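Local coordinates for protein putative succinylglutamate desuccinylase / aspartoacylase (Shewanella amazonensis, PDB 3FMC) that probably acts as a zinc-dependent hydrolase of the succinylglutamate desuccinylase/aspartoacylase family, at residues L20-Y25 against V156-M161; I38-H43 against Q48-I53; Y54-L59 against G260-L265; V113-H118 against R230-R235. One frame throughout, in Å; residues are numbered along the deposited sequence.

Contact 1. Residues L20-Y25 against V156-M161; sequences LSLPVY and VTLQSM
Leu22 and Leu158 make the tightest approach, with Leu22 CD1 only 3.3 Å from Leu158 CD2, a separation shorter than usual for two methyl groups. The side chains cross at about a right angle, and one methyl of each, CD1 of Leu22 and CD2 of Leu158, makes the touch. Met161, deposited as selenomethionine, adds two looser contacts. Its methyl CE stands 4.4 Å from Leu22 CD1, and its SE lies 4.1 Å from Val24 CG2. Because the Met161 chain bends at chi3 (-72°), the selenium can meet Val24 while the terminal methyl turns to Leu22. No hydrogen bond joins the segments, and the interface is wholly apolar. Alternation along the strand sets up this pattern: Leu22 and Val24 both project toward the helix, two residues apart. Helix 150-163 lies against strand 19-27 of this alpha/beta fold, running almost along it, with the segment axes 11.5 Å apart and crossing at -22°. The CA atoms keep step, Leu22 with Leu158 at 9.5 Å and Val24 with Met161 at 9.9 Å. Further out, strand 19-27 pairs antiparallel with strands 4-13 and 69-72, Leu22 also touches Val11, and Leu158 and Met161 both reach Tyr37 of strand 36-40. At the end of the strand segment, the Tyr25 hydroxyl is hydrogen-bonded to Leu323 O of the second subunit.

Contact 2. Residues I38-H43 against Q48-I53; sequences IQANVH and QGNAVI
Strand 38-40 and the start of helix 48-60 come together at Ala40 and Gly49, whose CA atoms are 4.9 Å apart. Their segment axes approach to 7.8 Å, with N-to-C directions 144° apart, the return path of a beta-alpha-beta unit completed by strand 69-72. Ala40 CB rests against the helix backbone, 3.4 Å from Gly49 C; a beta carbon built on Gly49 would lie 2.9 Å from Ala40 CB and clash, so the closeness depends on glycine. Ile53, one turn later, comes against the same methyl from a direction about at right angles, its CD1 3.6 Å from Ala40 CB, and the Ile53 and Ile38 side chains pass in opposite directions, with CG1 of Ile53 4.2 Å from Ile38 CG2. Beyond the strand the contact turns polar. Asn50 ND2 donates to Asn41 OD1 over 2.8 Å at an N-H...O angle of 160°; the acceptor lies in the amide plane of Asn50, but the donor stands above the carbonyl plane of Asn41, the two amides being turned 69° apart. With Asn41 ND2 given to His43 O and Gly44 O, and Asn50 OD1 receiving Leu74 N, both buried amides are engaged at each end. Were Asn41 replaced by a leucine, Asn50 ND2 would probably lose its acceptor, and the His43 and Gly44 carbonyls this donor, freeing the turn to shift. That turn carries His43, which with Glu46 and His172 directs donor atoms at one vacant point, consistent with a zinc site as in related enzymes; the amide pair therefore ties a possible metal-binding loop to the helix.

Contact 3. Residues Y54-L59 against G260-L265; sequences YQLMKL and GILAYL
Tyr264 OH is gripped by hydrogen bonds to Glu187 OE2 and Arg268 NH1, with a weak one to Ser237 OG, on the side of helix 251-267 turned from the contact, while from the same helix Leu262 packs on Leu56 and Leu59, and Ile261 on Leu56. Leu262 reaches both leucines: its CD1 is 3.7 Å from Leu59 CD1, and its CG is 3.9 Å from Leu56 CD1. With CG anti to the backbone N (chi1 -175°), the Leu56 branch points across, and its two methyls meet different residues; CD2 takes Ile261 CG2 at 3.9 Å, the two side chains crossing at about a right angle. The helices belong to the alpha layer of an alpha/beta domain, their segment axes 10.9 Å apart and crossing at -53°. A serine in place of Leu262 would probably open a gap beside Leu56 and Leu59, costing Leu59 its contact on this helix segment and Leu56 one of two. Beneath the pair, Leu56 rests on Ile38 and Leu71, and Leu265 on Val36 and Ile69, so both helices sit on strands 36-40 and 69-72. Tyr54, Met57 and Lys58 instead pack against the second subunit, Met57 and Lys58 meeting its Tyr326.

Contact 4. Residues V113-H118 against R230-R235; sequences VWYQEH and RELGVR
Tyr115 meets Arg230 through its hydroxyl, which lies alongside the aliphatic part of the arginine: Tyr115 OH is 3.2 Å from Arg230 CD and 3.6 Å from Arg230 CB. The approach is at the ring edge, with CD near the plane of the phenol, and the ring and guanidinium planes are 65° apart, so the two flat groups are not stacked. Extension accounts for this. The tyrosine CG is anti to the backbone N (chi1 177°) and directs the ring toward the loop, while the arginine chain runs straight from CG to NE past the hydroxyl. Its charged end is spent elsewhere, for NH2 makes a salt bridge to Asp123 OD1 and a hydrogen bond to Leu121 O, which probably fixes the chain against Tyr115. Leu232 is modelled in two conformers, so its loose 4.5 Å approach of CD1 to Tyr115 CE1 is doubtful. Tyr115 also touches Val224 and Ala225 of helix 210-227, and its ring meets that of His228 with the planes nearly parallel. On the adjoining flank of the helix segment, His118 folds back on Trp114. Its ND1 donates to Trp114 O over 2.6 Å at an N-H...O angle of 170° and sits 3.2 Å above the indole plane, over the centre of the ring. Trp114 in turn packs edge-to-face on Phe130 of helix 123-142. Helix 111-118 thus closes over the loop joining helix 210-227 to strand 237-243, a peripheral packing of helix on loop within the catalytic alpha/beta domain.

In the fold
Contact 2 includes His43 of the possible metal site, and contacts 1 and 3 adjoin it, each with its centre about 13 Å from that of contact 2. Leu158 CD2 of contact 1 lies 3.5 Å from Gln39 OE1 of contact 2. Contact 3 continues along helix 48-60, where Leu56 CD2 lies 3.4 Å from Ile38 CD1. Contacts 1 and 3 also meet directly, Tyr25 CB being 3.8 Å from Met57 SE, and all three contacts include residues that touch the second subunit. Contact 4 stands apart: its centre is about 33 Å from those of contacts 2 and 3, its nearest atoms to contact 3 are about 9 Å away, and no other chain of the assembly touches its segments.

Contact 1. Residues L20-Y25 against V156-M161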
loop_
_atom_site.group_PDB
_atom_site.type_symbol
_atom_site.label_atom_id
_atom_site.label_comp_id
_atom_site.label_asym_id
_atom_site.label_seq_id
_atom_site.Cartn_x
_atom_site.Cartn_y
_atom_site.Cartn_z
ATOM N N LEU C 20 13.084 15.091 8.940
ATOM C CA LEU C 20 12.922 15.127 7.479
ATOM C C LEU C 20 13.559 16.479 7.098
ATOM O O LEU C 20 13.169 17.505 7.632
ATOM C CB LEU C 20 11.441 15.050 7.062
ATOM C CG LEU C 20 10.731 13.667 7.261
ATOM C CD1 LEU C 20 9.214 13.783 7.076
ATOM C CD2 LEU C 20 11.348 12.572 6.341
ATOM N N SER C 21 14.582 16.434 6.249
ATOM C CA SER C 21 15.279 17.612 5.797
ATOM C C SER C 21 15.635 17.538 4.319
ATOM O O SER C 21 15.688 16.431 3.713
ATOM C CB SER C 21 16.490 17.947 6.646
ATOM O OG SER C 21 17.423 16.920 6.556
ATOM N N LEU C 22 15.853 18.748 3.759
ATOM C CA LEU C 22 16.130 18.955 2.342
ATOM C C LEU C 22 17.520 19.594 2.229
ATOM O O LEU C 22 17.851 20.463 3.029
ATOM C CB LEU C 22 15.134 19.980 1.740
ATOM C CG LEU C 22 13.634 19.887 1.979
ATOM C CD1 LEU C 22 12.844 20.854 1.160
ATOM C CD2 LEU C 22 13.186 18.454 1.713
ATOM N N PRO C 23 18.283 19.222 1.196
ATOM C CA PRO C 23 19.551 19.890 0.892
ATOM C C PRO C 23 19.232 21.073 -0.033
ATOM O O PRO C 23 18.511 20.900 -1.014
ATOM C CB PRO C 23 20.347 18.819 0.138
ATOM C CG PRO C 23 19.337 17.980 -0.518
ATOM C CD PRO C 23 18.013 18.136 0.239
ATOM N N VAL C 24 19.683 22.271 0.340
ATOM C CA VAL C 24 19.488 23.505 -0.451
ATOM C C VAL C 24 20.853 23.977 -0.917
ATOM O O VAL C 24 21.697 24.309 -0.063
ATOM C CB VAL C 24 18.776 24.575 0.374
ATOM C CG1 VAL C 24 18.483 25.868 -0.485
ATOM C CG2 VAL C 24 17.500 23.981 0.964
ATOM N N TYR C 25 21.080 23.962 -2.244
ATOM C CA TYR C 25 22.338 24.370 -2.835
ATOM C C TYR C 25 22.168 25.776 -3.396
ATOM O O TYR C 25 21.137 26.094 -3.984
ATOM C CB TYR C 25 22.752 23.421 -3.940
ATOM C CG TYR C 25 23.064 22.024 -3.432
ATOM C CD1 TYR C 25 24.276 21.747 -2.842
ATOM C CD2 TYR C 25 22.142 20.988 -3.561
ATOM C CE1 TYR C 25 24.567 20.513 -2.383
ATOM C CE2 TYR C 25 22.437 19.720 -3.098
ATOM C CZ TYR C 25 23.634 19.488 -2.488
ATOM O OH TYR C 25 23.959 18.242 -2.009
ATOM N N VAL C 156 4.517 24.531 2.430
ATOM C CA VAL C 156 4.637 25.906 2.892
ATOM C C VAL C 156 6.123 26.266 3.125
ATOM O O VAL C 156 6.532 27.385 2.823
ATOM C CB VAL C 156 3.700 26.214 4.111
ATOM C CG1 VAL C 156 3.960 27.602 4.636
ATOM C CG2 VAL C 156 2.230 26.042 3.728
ATOM N N THR C 157 6.938 25.299 3.561
ATOM C CA THR C 157 8.390 25.519 3.747
ATOM C C THR C 157 9.064 25.754 2.380
ATOM O O THR C 157 9.853 26.714 2.215
ATOM C CB THR C 157 9.054 24.363 4.537
ATOM O OG1 THR C 157 8.379 24.238 5.812
ATOM C CG2 THR C 157 10.563 24.555 4.693
ATOM N N LEU C 158 8.724 24.912 1.391
ATOM C CA LEU C 158 9.221 25.104 0.013
ATOM C C LEU C 158 8.771 26.433 -0.560
ATOM O O LEU C 158 9.561 27.161 -1.157
ATOM C CB LEU C 158 8.703 23.976 -0.889
ATOM C CG LEU C 158 9.226 22.562 -0.553
ATOM C CD1 LEU C 158 8.513 21.470 -1.344
ATOM C CD2 LEU C 158 10.704 22.496 -0.777
ATOM N N GLN C 159 7.505 26.757 -0.319
ATOM C CA GLN C 159 6.860 27.953 -0.842
ATOM C C GLN C 159 7.506 29.211 -0.346
ATOM O O GLN C 159 7.695 30.161 -1.101
ATOM C CB GLN C 159 5.376 27.919 -0.524
ATOM C CG GLN C 159 4.549 29.015 -1.243
ATOM C CD GLN C 159 3.088 28.851 -1.037
ATOM O OE1 GLN C 159 2.596 27.724 -0.849
ATOM N NE2 GLN C 159 2.337 29.964 -1.120
ATOM N N SER C 160 7.815 29.250 0.945
ATOM C CA SER C 160 8.444 30.425 1.526
ATOM C C SER C 160 9.787 30.678 0.845
ATOM O O SER C 160 10.144 31.845 0.598
ATOM C CB SER C 160 8.622 30.263 3.033
ATOM O OG SER C 160 9.373 31.355 3.525
HETATM N N MSE C 161 10.534 29.613 0.535
HETATM C CA MSE C 161 11.798 29.771 -0.206
HETATM C C MSE C 161 11.534 30.276 -1.635
HETATM O O MSE C 161 12.218 31.204 -2.112
HETATM C CB MSE C 161 12.603 28.479 -0.248
HETATM C CG MSE C 161 13.210 28.085 1.141
HETATM SE SE MSE C 161 14.447 26.663 0.932
HETATM C CE MSE C 161 13.098 25.171 0.540
#

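Contact 2. Residues I38-H43 against Q48-I53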
loop_
_atom_site.group_PDB
_atom_site.type_symbol
_atom_site.label_atom_id
_atom_site.label_comp_id
_atom_site.label_asym_id
_atom_site.label_seq_id
_atom_site.Cartn_x
_atom_site.Cartn_y
_atom_site.Cartn_z
ATOM N N ILE C 38 14.904 26.582 -7.862
ATOM C CA ILE C 38 14.641 25.333 -8.623
ATOM C C ILE C 38 14.485 24.197 -7.615
ATOM O O ILE C 38 15.309 24.066 -6.708
ATOM C CB ILE C 38 15.794 24.994 -9.589
ATOM C CG1 ILE C 38 16.141 26.232 -10.436
ATOM C CG2 ILE C 38 15.461 23.758 -10.448
ATOM C CD1 ILE C 38 17.276 26.013 -11.479
ATOM N N GLN C 39 13.428 23.406 -7.772
ATOM C CA GLN C 39 13.223 22.220 -6.923
ATOM C C GLN C 39 12.846 21.010 -7.765
ATOM O O GLN C 39 12.365 21.141 -8.875
ATOM C CB GLN C 39 12.183 22.450 -5.817
ATOM C CG GLN C 39 10.765 22.695 -6.303
ATOM C CD GLN C 39 9.792 22.942 -5.212
ATOM O OE1 GLN C 39 10.146 23.433 -4.150
ATOM N NE2 GLN C 39 8.540 22.576 -5.454
ATOM N N ALA C 40 13.056 19.825 -7.192
ATOM C CA ALA C 40 12.767 18.563 -7.853
ATOM C C ALA C 40 12.267 17.552 -6.833
ATOM O O ALA C 40 12.669 17.599 -5.653
ATOM C CB ALA C 40 14.043 17.967 -8.490
ATOM N N ASN C 41 11.491 16.606 -7.344
ATOM C CA ASN C 41 11.158 15.321 -6.647
ATOM C C ASN C 41 10.203 15.531 -5.463
ATOM O O ASN C 41 10.283 14.831 -4.422
ATOM C CB ASN C 41 12.495 14.628 -6.236
ATOM C CG ASN C 41 12.435 13.089 -6.089
ATOM O OD1 ASN C 41 13.430 12.491 -5.635
ATOM N ND2 ASN C 41 11.339 12.446 -6.500
ATOM N N VAL C 42 9.324 16.530 -5.601
ATOM C CA VAL C 42 8.244 16.728 -4.635
ATOM C C VAL C 42 7.347 15.483 -4.714
ATOM O O VAL C 42 6.838 14.986 -3.682
ATOM C CB VAL C 42 7.492 18.082 -4.850
ATOM C CG1 VAL C 42 6.151 18.133 -4.053
ATOM C CG2 VAL C 42 8.365 19.281 -4.362
ATOM N N HIS C 43 7.132 14.979 -5.937
ATOM C CA HIS C 43 6.480 13.667 -6.144
ATOM C C HIS C 43 7.592 12.615 -6.144
ATOM O O HIS C 43 8.515 12.634 -7.000
ATOM C CB HIS C 43 5.666 13.597 -7.417
ATOM C CG HIS C 43 4.414 14.393 -7.388
ATOM N ND1 HIS C 43 4.046 15.203 -8.427
ATOM C CD2 HIS C 43 3.442 14.520 -6.448
ATOM C CE1 HIS C 43 2.876 15.761 -8.162
ATOM N NE2 HIS C 43 2.499 15.386 -6.952
ATOM N N GLN C 48 13.844 11.901 -11.990
ATOM C CA GLN C 48 14.721 12.470 -13.017
ATOM C C GLN C 48 15.103 13.926 -12.745
ATOM O O GLN C 48 16.176 14.394 -13.156
ATOM C CB GLN C 48 14.067 12.288 -14.395
ATOM C CG GLN C 48 14.856 12.947 -15.579
ATOM C CD GLN C 48 16.067 12.201 -15.997
ATOM O OE1 GLN C 48 16.659 11.421 -15.243
ATOM N NE2 GLN C 48 16.494 12.464 -17.219
ATOM N N GLY C 49 14.236 14.673 -12.063
ATOM C CA GLY C 49 14.529 16.048 -11.706
ATOM C C GLY C 49 15.804 16.224 -10.887
ATOM O O GLY C 49 16.449 17.268 -10.975
ATOM N N ASN C 50 16.178 15.211 -10.114
ATOM C CA ASN C 50 17.450 15.231 -9.381
ATOM C C ASN C 50 18.628 15.195 -10.371
ATOM O O ASN C 50 19.662 15.891 -10.178
ATOM C CB ASN C 50 17.551 14.042 -8.415
ATOM C CG ASN C 50 16.460 14.089 -7.346
ATOM O OD1 ASN C 50 16.300 15.103 -6.705
ATOM N ND2 ASN C 50 15.662 13.034 -7.234
ATOM N N ALA C 51 18.482 14.370 -11.402
ATOM C CA ALA C 51 19.518 14.228 -12.442
ATOM C C ALA C 51 19.621 15.542 -13.199
ATOM O O ALA C 51 20.743 15.957 -13.603
ATOM C CB ALA C 51 19.170 13.039 -13.432
ATOM N N VAL C 52 18.483 16.205 -13.386
ATOM C CA VAL C 52 18.487 17.529 -14.066
ATOM C C VAL C 52 19.214 18.590 -13.212
ATOM O O VAL C 52 20.038 19.390 -13.715
ATOM C CB VAL C 52 17.072 17.967 -14.531
ATOM C CG1 VAL C 52 17.116 19.387 -15.113
ATOM C CG2 VAL C 52 16.479 16.970 -15.559
ATOM N N ILE C 53 18.926 18.608 -11.909
ATOM C CA ILE C 53 19.582 19.529 -10.990
ATOM C C ILE C 53 21.087 19.232 -10.953
ATOM O O ILE C 53 21.937 20.156 -11.017
ATOM C CB ILE C 53 18.919 19.514 -9.586
ATOM C CG1 ILE C 53 17.548 20.231 -9.653
ATOM C CG2 ILE C 53 19.801 20.151 -8.524
ATOM C CD1 ILE C 53 16.771 20.311 -8.302
#

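Contact 3. Residues Y54-L59 against G260-L265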
loop_
_atom_site.group_PDB
_atom_site.type_symbol
_atom_site.label_atom_id
_atom_site.label_comp_id
_atom_site.label_asym_id
_atom_site.label_seq_id
_atom_site.Cartn_x
_atom_site.Cartn_y
_atom_site.Cartn_z
ATOM N N TYR C 54 21.425 17.957 -10.908
ATOM C CA TYR C 54 22.819 17.546 -10.910
ATOM C C TYR C 54 23.545 18.129 -12.149
ATOM O O TYR C 54 24.574 18.781 -12.035
ATOM C CB TYR C 54 22.898 16.025 -10.940
ATOM C CG TYR C 54 24.298 15.499 -11.122
ATOM C CD1 TYR C 54 25.209 15.520 -10.055
ATOM C CD2 TYR C 54 24.722 14.992 -12.344
ATOM C CE1 TYR C 54 26.481 15.069 -10.207
ATOM C CE2 TYR C 54 26.003 14.538 -12.499
ATOM C CZ TYR C 54 26.884 14.585 -11.427
ATOM O OH TYR C 54 28.152 14.098 -11.569
ATOM N N GLN C 55 23.021 17.843 -13.329
ATOM C CA GLN C 55 23.662 18.299 -14.563
ATOM C C GLN C 55 23.701 19.817 -14.634
ATOM O O GLN C 55 24.707 20.374 -15.098
ATOM C CB GLN C 55 22.978 17.729 -15.801
ATOM C CG GLN C 55 23.061 16.200 -15.961
ATOM C CD GLN C 55 24.409 15.708 -16.352
ATOM O OE1 GLN C 55 25.402 16.311 -16.006
ATOM N NE2 GLN C 55 24.461 14.580 -17.001
ATOM N N LEU C 56 22.651 20.487 -14.181
ATOM C CA LEU C 56 22.595 21.938 -14.217
ATOM C C LEU C 56 23.694 22.502 -13.316
ATOM O O LEU C 56 24.425 23.433 -13.696
ATOM C CB LEU C 56 21.214 22.459 -13.815
ATOM C CG LEU C 56 20.954 23.973 -13.912
ATOM C CD1 LEU C 56 21.195 24.485 -15.384
ATOM C CD2 LEU C 56 19.531 24.292 -13.415
HETATM N N MSE C 57 23.830 21.954 -12.111
HETATM C CA MSE C 57 24.870 22.447 -11.230
HETATM C C MSE C 57 26.271 22.222 -11.824
HETATM O O MSE C 57 27.142 23.093 -11.698
HETATM C CB MSE C 57 24.743 21.821 -9.841
HETATM C CG MSE C 57 23.525 22.318 -9.144
HETATM SE SE MSE C 57 23.385 21.740 -7.258
HETATM C CE MSE C 57 23.565 19.876 -7.413
ATOM N N LYS C 58 26.501 21.083 -12.448
ATOM C CA LYS C 58 27.803 20.804 -13.074
ATOM C C LYS C 58 28.119 21.837 -14.167
ATOM O O LYS C 58 29.279 22.276 -14.309
ATOM C CB LYS C 58 27.848 19.417 -13.707
ATOM C CG LYS C 58 27.672 18.267 -12.758
ATOM C CD LYS C 58 28.678 18.206 -11.665
ATOM C CE LYS C 58 29.959 17.575 -12.030
ATOM N NZ LYS C 58 30.681 17.350 -10.717
ATOM N N LEU C 59 27.093 22.190 -14.946
ATOM C CA LEU C 59 27.236 23.220 -16.004
ATOM C C LEU C 59 27.438 24.617 -15.421
ATOM O O LEU C 59 28.296 25.369 -15.876
ATOM C CB LEU C 59 25.999 23.216 -16.908
ATOM C CG LEU C 59 25.879 22.083 -17.908
ATOM C CD1 LEU C 59 24.492 22.015 -18.523
ATOM C CD2 LEU C 59 26.940 22.219 -18.951
ATOM N N GLY C 260 18.526 23.345 -21.900
ATOM C CA GLY C 260 17.364 24.192 -22.147
ATOM C C GLY C 260 17.125 25.208 -21.049
ATOM O O GLY C 260 16.828 26.354 -21.308
ATOM N N ILE C 261 17.214 24.771 -19.794
ATOM C CA ILE C 261 17.076 25.669 -18.655
ATOM C C ILE C 261 18.124 26.779 -18.784
ATOM O O ILE C 261 17.810 27.947 -18.597
ATOM C CB ILE C 261 17.247 24.913 -17.335
ATOM C CG1 ILE C 261 16.058 23.942 -17.140
ATOM C CG2 ILE C 261 17.347 25.900 -16.155
ATOM C CD1 ILE C 261 16.143 23.018 -15.929
ATOM N N LEU C 262 19.343 26.420 -19.126
ATOM C CA LEU C 262 20.394 27.457 -19.317
ATOM C C LEU C 262 20.008 28.489 -20.365
ATOM O O LEU C 262 20.298 29.682 -20.185
ATOM C CB LEU C 262 21.735 26.832 -19.650
ATOM C CG LEU C 262 22.615 26.202 -18.580
ATOM C CD1 LEU C 262 23.816 25.543 -19.313
ATOM C CD2 LEU C 262 23.067 27.255 -17.595
ATOM N N ALA C 263 19.399 28.061 -21.474
ATOM C CA ALA C 263 18.933 29.037 -22.494
ATOM C C ALA C 263 17.954 30.060 -21.867
ATOM O O ALA C 263 18.005 31.261 -22.161
ATOM C CB ALA C 263 18.296 28.325 -23.696
ATOM N N TYR C 264 17.017 29.599 -21.006
ATOM C CA TYR C 264 16.096 30.481 -20.339
ATOM C C TYR C 264 16.847 31.426 -19.404
ATOM O O TYR C 264 16.574 32.605 -19.362
ATOM C CB TYR C 264 15.006 29.703 -19.557
ATOM C CG TYR C 264 13.983 30.602 -18.933
ATOM C CD1 TYR C 264 13.055 31.270 -19.703
ATOM C CD2 TYR C 264 13.928 30.784 -17.546
ATOM C CE1 TYR C 264 12.141 32.116 -19.154
ATOM C CE2 TYR C 264 12.994 31.631 -16.987
ATOM C CZ TYR C 264 12.085 32.279 -17.784
ATOM O OH TYR C 264 11.130 33.136 -17.257
ATOM N N LEU C 265 17.799 30.879 -18.661
ATOM C CA LEU C 265 18.593 31.691 -17.715
ATOM C C LEU C 265 19.413 32.772 -18.462
ATOM O O LEU C 265 19.522 33.891 -17.981
ATOM C CB LEU C 265 19.491 30.763 -16.898
ATOM C CG LEU C 265 18.782 29.748 -15.984
ATOM C CD1 LEU C 265 19.778 29.016 -15.083
ATOM C CD2 LEU C 265 17.685 30.423 -15.202
#

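Contact 4. Residues V113-H118 against R230-R235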
loop_
_atom_site.group_PDB
_atom_site.type_symbol
_atom_site.label_atom_id
_atom_site.label_comp_id
_atom_site.label_asym_id
_atom_site.label_seq_id
_atom_site.Cartn_x
_atom_site.Cartn_y
_atom_site.Cartn_z
ATOM N N VAL C 113 -7.294 45.569 -1.444
ATOM C CA VAL C 113 -7.040 46.362 -0.233
ATOM C C VAL C 113 -5.565 46.516 0.033
ATOM O O VAL C 113 -5.093 47.591 0.358
ATOM C CB VAL C 113 -7.776 45.762 1.021
ATOM C CG1 VAL C 113 -7.337 46.448 2.331
ATOM C CG2 VAL C 113 -9.285 45.861 0.829
ATOM N N TRP C 114 -4.795 45.443 -0.115
ATOM C CA TRP C 114 -3.354 45.543 0.087
ATOM C C TRP C 114 -2.791 46.563 -0.910
ATOM O O TRP C 114 -1.956 47.397 -0.562
ATOM C CB TRP C 114 -2.674 44.185 -0.142
ATOM C CG TRP C 114 -1.235 44.180 0.214
ATOM C CD1 TRP C 114 -0.695 43.706 1.379
ATOM C CD2 TRP C 114 -0.120 44.658 -0.582
ATOM N NE1 TRP C 114 0.668 43.840 1.349
ATOM C CE2 TRP C 114 1.046 44.446 0.176
ATOM C CE3 TRP C 114 -0.004 45.254 -1.860
ATOM C CZ2 TRP C 114 2.310 44.787 -0.285
ATOM C CZ3 TRP C 114 1.249 45.599 -2.320
ATOM C CH2 TRP C 114 2.400 45.369 -1.528
ATOM N N TYR C 115 -3.232 46.463 -2.172
ATOM C CA TYR C 115 -2.749 47.408 -3.183
ATOM C C TYR C 115 -3.051 48.858 -2.786
ATOM O O TYR C 115 -2.157 49.715 -2.805
ATOM C CB TYR C 115 -3.322 47.100 -4.559
ATOM C CG TYR C 115 -2.880 48.113 -5.570
ATOM C CD1 TYR C 115 -1.594 48.075 -6.091
ATOM C CD2 TYR C 115 -3.743 49.125 -5.989
ATOM C CE1 TYR C 115 -1.163 49.038 -7.022
ATOM C CE2 TYR C 115 -3.332 50.092 -6.906
ATOM C CZ TYR C 115 -2.044 50.035 -7.428
ATOM O OH TYR C 115 -1.615 50.961 -8.358
ATOM N N GLN C 116 -4.300 49.133 -2.429
ATOM C CA GLN C 116 -4.680 50.504 -2.039
ATOM C C GLN C 116 -3.790 51.027 -0.913
ATOM O O GLN C 116 -3.322 52.167 -0.966
ATOM C CB GLN C 116 -6.177 50.611 -1.702
ATOM C CG GLN C 116 -7.093 50.410 -2.952
ATOM C CD GLN C 116 -6.764 51.371 -4.139
ATOM O OE1 GLN C 116 -6.507 52.564 -3.948
ATOM N NE2 GLN C 116 -6.780 50.837 -5.352
ATOM N N GLU C 117 -3.502 50.171 0.058
ATOM C CA GLU C 117 -2.657 50.541 1.202
ATOM C C GLU C 117 -1.179 50.736 0.899
ATOM O O GLU C 117 -0.460 51.307 1.707
ATOM C CB GLU C 117 -2.846 49.515 2.319
ATOM C CG GLU C 117 -4.299 49.492 2.809
ATOM C CD GLU C 117 -4.600 48.487 3.908
ATOM O OE1 GLU C 117 -3.787 47.556 4.142
ATOM O OE2 GLU C 117 -5.691 48.635 4.521
ATOM N N HIS C 118 -0.709 50.261 -0.254
ATOM C CA HIS C 118 0.694 50.432 -0.632
ATOM C C HIS C 118 0.872 51.189 -1.954
ATOM O O HIS C 118 2.001 51.377 -2.411
ATOM C CB HIS C 118 1.357 49.053 -0.775
ATOM C CG HIS C 118 1.333 48.244 0.478
ATOM N ND1 HIS C 118 0.206 47.574 0.899
ATOM C CD2 HIS C 118 2.294 48.005 1.405
ATOM C CE1 HIS C 118 0.477 46.958 2.044
ATOM N NE2 HIS C 118 1.736 47.202 2.369
ATOM N N ARG C 230 -2.110 51.400 -13.579
ATOM C CA ARG C 230 -0.699 51.302 -13.206
ATOM C C ARG C 230 -0.129 49.960 -13.663
ATOM O O ARG C 230 -0.684 48.893 -13.403
ATOM C CB ARG C 230 -0.485 51.464 -11.709
ATOM C CG ARG C 230 0.964 51.286 -11.317
ATOM C CD ARG C 230 1.139 51.641 -9.880
ATOM N NE ARG C 230 2.510 51.505 -9.409
ATOM C CZ ARG C 230 2.870 51.760 -8.152
ATOM N NH1 ARG C 230 1.971 52.170 -7.271
ATOM N NH2 ARG C 230 4.134 51.629 -7.787
ATOM N N GLU C 231 0.967 50.047 -14.389
ATOM C CA GLU C 231 1.568 48.893 -14.933
ATOM C C GLU C 231 2.707 48.474 -14.033
ATOM O O GLU C 231 3.717 49.157 -13.929
ATOM C CB GLU C 231 2.026 49.168 -16.386
ATOM C CG GLU C 231 2.958 48.126 -16.959
ATOM C CD GLU C 231 2.343 46.746 -17.168
ATOM O OE1 GLU C 231 1.118 46.579 -17.033
ATOM O OE2 GLU C 231 3.124 45.822 -17.521
ATOM N N LEU C 232 2.512 47.350 -13.354
ATOM C CA LEU C 232 3.549 46.754 -12.523
ATOM C C LEU C 232 4.218 45.607 -13.260
ATOM O O LEU C 232 5.428 45.449 -13.191
ATOM C CB LEU C 232 2.955 46.191 -11.236
ATOM C CG LEU C 232 2.394 47.167 -10.213
ATOM C CD1 LEU C 232 1.741 46.375 -9.100
ATOM C CD2 LEU C 232 3.506 48.042 -9.695
ATOM N N GLY C 233 3.416 44.815 -13.958
ATOM C CA GLY C 233 3.879 43.607 -14.601
ATOM C C GLY C 233 3.748 42.473 -13.567
ATOM O O GLY C 233 3.599 42.739 -12.392
ATOM N N VAL C 234 3.803 41.210 -14.022
ATOM C CA VAL C 234 3.784 40.033 -13.139
ATOM C C VAL C 234 5.251 39.862 -12.797
ATOM O O VAL C 234 6.028 39.487 -13.658
ATOM C CB VAL C 234 3.165 38.831 -13.828
ATOM C CG1 VAL C 234 2.967 37.650 -12.801
ATOM C CG2 VAL C 234 1.817 39.251 -14.438
ATOM N N ARG C 235 5.620 40.141 -11.548
ATOM C CA ARG C 235 7.026 40.201 -11.165
ATOM C C ARG C 235 7.658 38.876 -10.757
ATOM O O ARG C 235 8.744 38.867 -10.178
ATOM C CB ARG C 235 7.225 41.262 -10.078
ATOM C CG ARG C 235 6.805 42.666 -10.512
ATOM C CD ARG C 235 7.860 43.380 -11.343
ATOM N NE ARG C 235 7.418 44.745 -11.644
ATOM C CZ ARG C 235 8.212 45.793 -11.877
ATOM N NH1 ARG C 235 9.536 45.684 -11.801
ATOM N NH2 ARG C 235 7.668 46.976 -12.146
#